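Side-chain contact in transcriptional activator, putative (Pyrococcus furiosus, PDB 1RTW), which is of unknown function but is a putative transcriptional activator of the all-helical TENA/THI-4/PQQC family, whose members share a helix-bundle fold: residues L51-L56 / F122-C127. Residues are numbered along the deposited sequence; the frame is centred on the assembly and turned at random.
Sequences LRFMAL and FTALYC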
loop_
_atom_site.group_PDB
_atom_site.type_symbol
_atom_site.label_atom_id
_atom_site.label_comp_id
_atom_site.label_asym_id
_atom_site.label_seq_id
_atom_site.Cartn_x
_atom_site.Cartn_y
_atom_site.Cartn_z
ATOM N N LEU B 51 14.411 -1.767 6.602
ATOM C CA LEU B 51 13.901 -0.642 7.367
ATOM C C LEU B 51 12.531 -0.245 6.795
ATOM O O LEU B 51 11.595 0.011 7.540
ATOM C CB LEU B 51 14.875 0.529 7.243
ATOM C CG LEU B 51 15.659 1.035 8.455
ATOM C CD1 LEU B 51 15.818 -0.019 9.496
ATOM C CD2 LEU B 51 17.001 1.551 7.978
ATOM N N ARG B 52 12.449 -0.174 5.469
ATOM C CA ARG B 52 11.217 0.160 4.762
ATOM C C ARG B 52 10.161 -0.905 5.055
ATOM O O ARG B 52 8.981 -0.603 5.203
ATOM C CB ARG B 52 11.473 0.212 3.249
ATOM C CG ARG B 52 12.349 1.355 2.798
ATOM C CD ARG B 52 12.278 1.561 1.297
ATOM N NE ARG B 52 12.953 2.793 0.892
ATOM C CZ ARG B 52 14.206 2.842 0.451
ATOM N NH1 ARG B 52 14.910 1.723 0.357
ATOM N NH2 ARG B 52 14.765 3.999 0.107
ATOM N N PHE B 53 10.605 -2.155 5.124
ATOM C CA PHE B 53 9.736 -3.299 5.403
ATOM C C PHE B 53 9.108 -3.151 6.791
ATOM O O PHE B 53 7.921 -3.403 6.982
ATOM C CB PHE B 53 10.569 -4.581 5.320
ATOM C CG PHE B 53 9.966 -5.755 6.023
ATOM C CD1 PHE B 53 8.948 -6.493 5.421
ATOM C CD2 PHE B 53 10.452 -6.163 7.264
ATOM C CE1 PHE B 53 8.425 -7.619 6.034
ATOM C CE2 PHE B 53 9.931 -7.296 7.890
ATOM C CZ PHE B 53 8.910 -8.028 7.267
HETATM N N MSE B 54 9.929 -2.750 7.754
HETATM C CA MSE B 54 9.486 -2.541 9.121
HETATM C C MSE B 54 8.543 -1.350 9.224
HETATM O O MSE B 54 7.647 -1.333 10.063
HETATM C CB MSE B 54 10.692 -2.299 10.030
HETATM C CG MSE B 54 11.628 -3.472 10.174
HETATM SE SE MSE B 54 13.245 -2.945 11.075
HETATM C CE MSE B 54 12.514 -2.844 12.861
ATOM N N ALA B 55 8.762 -0.343 8.387
ATOM C CA ALA B 55 7.926 0.841 8.405
ATOM C C ALA B 55 6.541 0.477 7.842
ATOM O O ALA B 55 5.517 0.961 8.296
ATOM C CB ALA B 55 8.592 1.949 7.609
ATOM N N LEU B 56 6.515 -0.411 6.860
ATOM C CA LEU B 56 5.259 -0.855 6.292
ATOM C C LEU B 56 4.464 -1.613 7.350
ATOM O O LEU B 56 3.252 -1.434 7.462
ATOM C CB LEU B 56 5.527 -1.729 5.088
ATOM C CG LEU B 56 5.894 -0.889 3.873
ATOM C CD1 LEU B 56 6.305 -1.792 2.739
ATOM C CD2 LEU B 56 4.714 -0.039 3.465
ATOM N N PHE B 122 4.876 -9.767 10.454
ATOM C CA PHE B 122 5.602 -9.865 11.709
ATOM C C PHE B 122 6.365 -11.185 11.782
ATOM O O PHE B 122 7.453 -11.242 12.347
ATOM C CB PHE B 122 4.660 -9.697 12.907
ATOM C CG PHE B 122 5.338 -9.123 14.120
ATOM C CD1 PHE B 122 5.536 -7.758 14.233
ATOM C CD2 PHE B 122 5.834 -9.950 15.119
ATOM C CE1 PHE B 122 6.224 -7.222 15.317
ATOM C CE2 PHE B 122 6.521 -9.421 16.207
ATOM C CZ PHE B 122 6.718 -8.053 16.305
ATOM N N THR B 123 5.806 -12.239 11.189
ATOM C CA THR B 123 6.477 -13.532 11.169
ATOM C C THR B 123 7.759 -13.388 10.345
ATOM O O THR B 123 8.817 -13.903 10.734
ATOM C CB THR B 123 5.561 -14.649 10.573
ATOM O OG1 THR B 123 4.460 -14.874 11.455
ATOM C CG2 THR B 123 6.307 -15.953 10.420
ATOM N N ALA B 124 7.680 -12.657 9.231
ATOM C CA ALA B 124 8.861 -12.450 8.384
ATOM C C ALA B 124 9.931 -11.665 9.148
ATOM O O ALA B 124 11.129 -11.951 9.027
ATOM C CB ALA B 124 8.488 -11.715 7.101
ATOM N N LEU B 125 9.488 -10.693 9.949
ATOM C CA LEU B 125 10.400 -9.885 10.738
ATOM C C LEU B 125 11.167 -10.778 11.712
ATOM O O LEU B 125 12.393 -10.755 11.744
ATOM C CB LEU B 125 9.644 -8.802 11.509
ATOM C CG LEU B 125 10.517 -7.986 12.478
ATOM C CD1 LEU B 125 11.526 -7.161 11.691
ATOM C CD2 LEU B 125 9.648 -7.088 13.302
ATOM N N TYR B 126 10.431 -11.580 12.478
ATOM C CA TYR B 126 11.031 -12.492 13.449
ATOM C C TYR B 126 12.091 -13.361 12.803
ATOM O O TYR B 126 13.222 -13.430 13.277
ATOM C CB TYR B 126 9.965 -13.406 14.078
ATOM C CG TYR B 126 10.546 -14.440 15.024
ATOM C CD1 TYR B 126 11.348 -14.055 16.095
ATOM C CD2 TYR B 126 10.321 -15.802 14.827
ATOM C CE1 TYR B 126 11.913 -14.990 16.944
ATOM C CE2 TYR B 126 10.879 -16.757 15.677
ATOM C CZ TYR B 126 11.679 -16.341 16.734
ATOM O OH TYR B 126 12.257 -17.263 17.580
ATOM N N CYS B 127 11.698 -14.037 11.732
ATOM C CA CYS B 127 12.587 -14.919 10.995
ATOM C C CYS B 127 13.905 -14.242 10.608
ATOM O O CYS B 127 14.977 -14.748 10.910
ATOM C CB CYS B 127 11.859 -15.444 9.757
ATOM S SG CYS B 127 12.777 -16.641 8.787
#
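Phe53 reaches across to the backbone of the opposing helix and meets it at the junction of Ala124 and Leu125. Its ring carbon CZ stands 3.7 Å from Ala124 CB, which approaches obliquely, while Leu125 N lies at the ring's edge, near its plane, 3.8 Å from CZ. Next along the rim, Phe53 CE2 packs on Leu125 CB at 3.9 Å. Setting CG anti to the backbone N (chi1 160°) sends the Phe53 ring out toward the other helix. Helices 33-60 and 118-142 run roughly antiparallel here, at 145° with short-segment axes 10.7 Å apart, as neighbours in the helical bundle of the TENA/THI-4/PQQC fold; the wide spacing is bridged by side chains, without a hydrogen bond between the segments. A second apolar contact flanks the ring: Met54, a selenomethionine, puts CG 4.0 Å from Leu125 CD1, the two side chains crossing at about a right angle. Leu125 thus touches both residues, CB and CD1 both near Phe53 CE2, and CD1 also against the selenomethionine CG. Met54 also packs on Ser72 and Ile76 of helix 66-89 and on Tyr164 of helix 159-176, with a bound phosphate ion about 6 Å from its side chain.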